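Local structure of stress-response A/B barrel domain-containing protein (Thermobifida fusca, 3BGU) at residues 48-53 and 88-94. The protein is of unknown function but forms a dimer of ferredoxin-like, stress-responsive A/B barrel subunits with a pocket that can hold nitrobenzene. Numbering follows the deposited sequence.
Sequences KLPAAI and AYQDHPD. With EDO (1,2-ethanediol), chain E; EDO (1,2-ethanediol), chain G; EDO (1,2-ethanediol), chain D.
Ala51 lies against His92 and Asp94 through both its backbone and its methyl group. Ala51 CA sits over one face of the His92 ring in a CH-pi contact, 4.0 Å from its centroid and 18° off the normal, while Pro93 CD lies over the opposite face, toward the rim. Ala51 N donates to Asp94 OD2 at 2.9 Å, although the place of that oxygen is less sure, and the two CB atoms pack 3.8 Å apart. Ile53 reaches past His92 in the reverse direction: CG2 comes obliquely to CD2 of the imidazole at 3.4 Å, and CD1 ends against Ala88 CB at 3.7 Å. Tyr89 presents its ring edge to the loop, with Ala51 O near CD1 in the ring plane. O2 of an ethanediol, probably from the crystallisation liquor, bridges the two segments here, accepting from Tyr89 OH and donating to Pro50 O, 2.7 Å from each.

Within its own segment, His92 N-caps helix 93-102. CG of His92 stands anti to its own backbone N (chi1 -167°), and ND1 of this ring accepts from Asp94 N at 3.0 Å, nearly in the imidazole plane, while NE2 shares a hydrogen bond with a second ethanediol. Replacing His92 by an alanine is likely to leave Asp94 N without its capping acceptor, and Ala51 CA and Ile53 CG2 without the ring they pack on.

Further out, Leu49 packs on Ala97, and Tyr89 meets the ring of His95 and touches Leu56, Ala78, Leu80 and the bound nitrobenzene. The contact thus joins the loop between helix 36-48 and strand 56-63 to the break between helices 82-91 and 93-102, beside the nitrobenzene pocket on the helical side of a ferredoxin-like antiparallel sheet.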
ATOM      1  N   LYS A  48      -5.510  17.258  -5.814  1.00  2.57           N
ATOM      2  CA  LYS A  48      -6.073  18.063  -6.938  1.00  4.16           C
ATOM      3  C   LYS A  48      -5.750  17.541  -8.360  1.00  2.03           C
ATOM      4  O   LYS A  48      -6.461  17.861  -9.292  1.00  2.52           O
ATOM      5  CB  LYS A  48      -5.725  19.558  -6.787  1.00  6.07           C
ATOM      6  CG  LYS A  48      -6.322  20.121  -5.465  1.00  5.63           C
ATOM      7  CD  LYS A  48      -6.577  21.624  -5.523  1.00  9.41           C
ATOM      8  CE  LYS A  48      -6.959  22.128  -4.136  1.00 17.00           C
ATOM      9  NZ  LYS A  48      -7.286  23.556  -4.109  1.00 25.68           N
ATOM     10  N   LEU A  49      -4.708  16.735  -8.480  1.00  2.21           N
ATOM     11  CA  LEU A  49      -4.316  16.055  -9.706  1.00  2.61           C
ATOM     12  C   LEU A  49      -4.465  14.530  -9.606  1.00  5.14           C
ATOM     13  O   LEU A  49      -3.556  13.778  -9.929  1.00  5.02           O
ATOM     14  CB  LEU A  49      -2.832  16.385  -9.991  1.00  3.59           C
ATOM     15  CG  LEU A  49      -2.542  17.821 -10.349  1.00  3.99           C
ATOM     16  CD1 LEU A  49      -1.016  18.038 -10.339  1.00 11.59           C
ATOM     17  CD2 LEU A  49      -3.109  18.253 -11.703  1.00  7.80           C
ATOM     18  N   PRO A  50      -5.641  14.042  -9.244  1.00  3.66           N
ATOM     19  CA  PRO A  50      -5.705  12.633  -8.953  1.00  4.00           C
ATOM     20  C   PRO A  50      -5.760  11.673 -10.179  1.00  5.50           C
ATOM     21  O   PRO A  50      -5.752  10.459 -10.011  1.00  5.93           O
ATOM     22  CB  PRO A  50      -7.028  12.529  -8.190  1.00  5.53           C
ATOM     23  CG  PRO A  50      -7.852  13.465  -8.820  1.00  7.30           C
ATOM     24  CD  PRO A  50      -6.957  14.651  -9.076  1.00  3.10           C
ATOM     25  N   ALA A  51      -5.935  12.222 -11.382  1.00  2.59           N
ATOM     26  CA  ALA A  51      -6.183  11.466 -12.614  1.00  2.11           C
ATOM     27  C   ALA A  51      -7.456  10.612 -12.451  1.00  2.74           C
ATOM     28  O   ALA A  51      -7.453   9.370 -12.620  1.00  4.91           O
ATOM     29  CB  ALA A  51      -4.967  10.635 -12.988  1.00  3.14           C
ATOM     30  N   ALA A  52      -8.538  11.309 -12.069  1.00  4.20           N
ATOM     31  CA  ALA A  52      -9.814  10.690 -11.696  1.00  5.90           C
ATOM     32  C   ALA A  52     -10.662  10.271 -12.912  1.00  5.33           C
ATOM     33  O   ALA A  52     -11.821  10.674 -13.117  1.00  4.98           O
ATOM     34  CB  ALA A  52     -10.588  11.545 -10.754  1.00  7.89           C
ATOM     35  N   ILE A  53     -10.052   9.427 -13.741  1.00  4.10           N
ATOM     36  CA  ILE A  53     -10.750   8.748 -14.825  1.00  2.54           C
ATOM     37  C   ILE A  53     -11.789   7.787 -14.211  1.00  3.38           C
ATOM     38  O   ILE A  53     -11.655   7.415 -13.044  1.00  2.60           O
ATOM     39  CB  ILE A  53      -9.758   7.974 -15.735  1.00  3.86           C
ATOM     40  CG1 ILE A  53      -8.933   6.936 -14.969  1.00  5.47           C
ATOM     41  CG2 ILE A  53      -8.787   8.964 -16.378  1.00  7.66           C
ATOM     42  CD1 ILE A  53      -8.051   6.053 -15.878  1.00  4.00           C
ATOM     43  N   ALA A  88      -4.353   3.848 -18.743  1.00  5.92           N
ATOM     44  CA  ALA A  88      -4.927   5.179 -18.943  1.00  3.22           C
ATOM     45  C   ALA A  88      -4.517   6.138 -17.790  1.00  2.65           C
ATOM     46  O   ALA A  88      -4.313   7.337 -18.003  1.00  8.05           O
ATOM     47  CB  ALA A  88      -6.454   5.068 -19.026  1.00  4.28           C
ATOM     48  N   TYR A  89      -4.485   5.608 -16.591  1.00  2.59           N
ATOM     49  CA  TYR A  89      -4.096   6.322 -15.410  1.00  3.43           C
ATOM     50  C   TYR A  89      -2.630   6.762 -15.524  1.00  4.49           C
ATOM     51  O   TYR A  89      -2.313   7.927 -15.330  1.00  5.35           O
ATOM     52  CB  TYR A  89      -4.286   5.418 -14.199  1.00  5.28           C
ATOM     53  CG  TYR A  89      -3.885   5.941 -12.831  1.00  2.67           C
ATOM     54  CD1 TYR A  89      -4.689   6.895 -12.135  1.00  2.57           C
ATOM     55  CD2 TYR A  89      -2.709   5.486 -12.255  1.00  9.68           C
ATOM     56  CE1 TYR A  89      -4.329   7.319 -10.861  1.00  2.85           C
ATOM     57  CE2 TYR A  89      -2.343   5.876 -10.983  1.00  4.85           C
ATOM     58  CZ  TYR A  89      -3.121   6.803 -10.311  1.00  6.03           C
ATOM     59  OH  TYR A  89      -2.721   7.195  -9.033  1.00  7.47           O
ATOM     60  N   GLN A  90      -1.742   5.834 -15.864  1.00  3.96           N
ATOM     61  CA  GLN A  90      -0.317   6.142 -16.051  1.00  4.77           C
ATOM     62  C   GLN A  90      -0.092   7.285 -17.069  1.00  6.60           C
ATOM     63  O   GLN A  90       0.860   8.030 -16.951  1.00  5.55           O
ATOM     64  CB  GLN A  90       0.433   4.887 -16.513  1.00  8.94           C
ATOM     65  CG  GLN A  90       0.619   3.777 -15.505  1.00  9.08           C
ATOM     66  CD  GLN A  90       1.398   2.633 -16.103  1.00 10.26           C
ATOM     67  OE1 GLN A  90       1.032   2.106 -17.157  1.00 11.83           O
ATOM     68  NE2 GLN A  90       2.504   2.256 -15.457  1.00  8.59           N
ATOM     69  N   ASP A  91      -0.951   7.354 -18.086  1.00  5.52           N
ATOM     70  CA  ASP A  91      -0.792   8.246 -19.208  1.00  5.17           C
ATOM     71  C   ASP A  91      -1.534   9.568 -19.050  1.00  5.28           C
ATOM     72  O   ASP A  91      -1.374  10.476 -19.879  1.00  7.36           O
ATOM     73  CB  ASP A  91      -1.314   7.576 -20.481  1.00  7.63           C
ATOM     74  CG  ASP A  91      -0.417   6.470 -20.973  1.00 15.42           C
ATOM     75  OD1 ASP A  91       0.787   6.454 -20.630  1.00 14.11           O
ATOM     76  OD2 ASP A  91      -0.929   5.655 -21.767  1.00 19.12           O
ATOM     77  N   HIS A  92      -2.342   9.682 -17.993  1.00  3.39           N
ATOM     78  CA  HIS A  92      -3.210  10.835 -17.839  1.00  6.83           C
ATOM     79  C   HIS A  92      -2.361  12.054 -17.492  1.00  2.64           C
ATOM     80  O   HIS A  92      -1.402  11.967 -16.731  1.00  4.38           O
ATOM     81  CB  HIS A  92      -4.234  10.571 -16.740  1.00  3.26           C
ATOM     82  CG  HIS A  92      -5.354  11.555 -16.691  1.00  6.64           C
ATOM     83  ND1 HIS A  92      -5.231  12.786 -16.079  1.00  4.80           N
ATOM     84  CD2 HIS A  92      -6.648  11.449 -17.076  1.00  5.57           C
ATOM     85  CE1 HIS A  92      -6.393  13.420 -16.164  1.00  5.12           C
ATOM     86  NE2 HIS A  92      -7.270  12.627 -16.757  1.00  7.24           N
ATOM     87  N   PRO A  93      -2.679  13.208 -18.072  1.00  6.17           N
ATOM     88  CA  PRO A  93      -1.902  14.344 -17.720  1.00  2.64           C
ATOM     89  C   PRO A  93      -1.760  14.690 -16.229  1.00  3.04           C
ATOM     90  O   PRO A  93      -0.690  15.178 -15.815  1.00  3.10           O
ATOM     91  CB  PRO A  93      -2.629  15.485 -18.482  1.00  4.55           C
ATOM     92  CG  PRO A  93      -3.536  14.889 -19.367  1.00  9.40           C
ATOM     93  CD  PRO A  93      -3.737  13.483 -19.045  1.00  4.73           C
ATOM     94  N   ASP A  94      -2.812  14.475 -15.438  1.00  2.49           N
ATOM     95  CA  ASP A  94      -2.725  14.740 -13.996  1.00  3.24           C
ATOM     96  C   ASP A  94      -1.574  13.907 -13.418  1.00  3.13           C
ATOM     97  O   ASP A  94      -0.798  14.353 -12.558  1.00  2.39           O
ATOM     98  CB  ASP A  94      -3.970  14.254 -13.261  1.00  2.54           C
ATOM     99  CG  ASP A  94      -5.163  15.164 -13.331  1.00  4.64           C
ATOM    100  OD1 ASP A  94      -5.233  16.131 -14.114  1.00  6.01           O
ATOM    101  OD2 ASP A  94      -6.055  14.927 -12.487  1.00  4.14           O
TER
HETATM  102  C1  EDO E 103      -3.550  10.105  -6.100  1.00  5.60           C
HETATM  103  O1  EDO E 103      -3.462  11.429  -6.666  1.00  2.43           O
HETATM  104  C2  EDO E 103      -4.718   9.477  -6.820  1.00  4.86           C
HETATM  105  O2  EDO E 103      -4.370   9.085  -8.129  1.00  6.56           O
HETATM  106  C1  EDO G 105     -10.589  13.267 -15.039  1.00 17.01           C
HETATM  107  O1  EDO G 105      -9.595  14.283 -15.158  1.00 17.27           O
HETATM  108  C2  EDO G 105     -10.931  12.707 -16.417  1.00 20.50           C
HETATM  109  O2  EDO G 105      -9.947  13.075 -17.389  1.00 16.36           O
HETATM  110  C1  EDO D 102       2.497   3.102 -11.604  1.00  9.60           C
HETATM  111  O1  EDO D 102       3.251   3.418 -12.801  1.00 10.43           O
HETATM  112  C2  EDO D 102       1.414   4.130 -11.359  1.00  7.31           C
HETATM  113  O2  EDO D 102       1.976   5.365 -10.976  1.00 11.21           O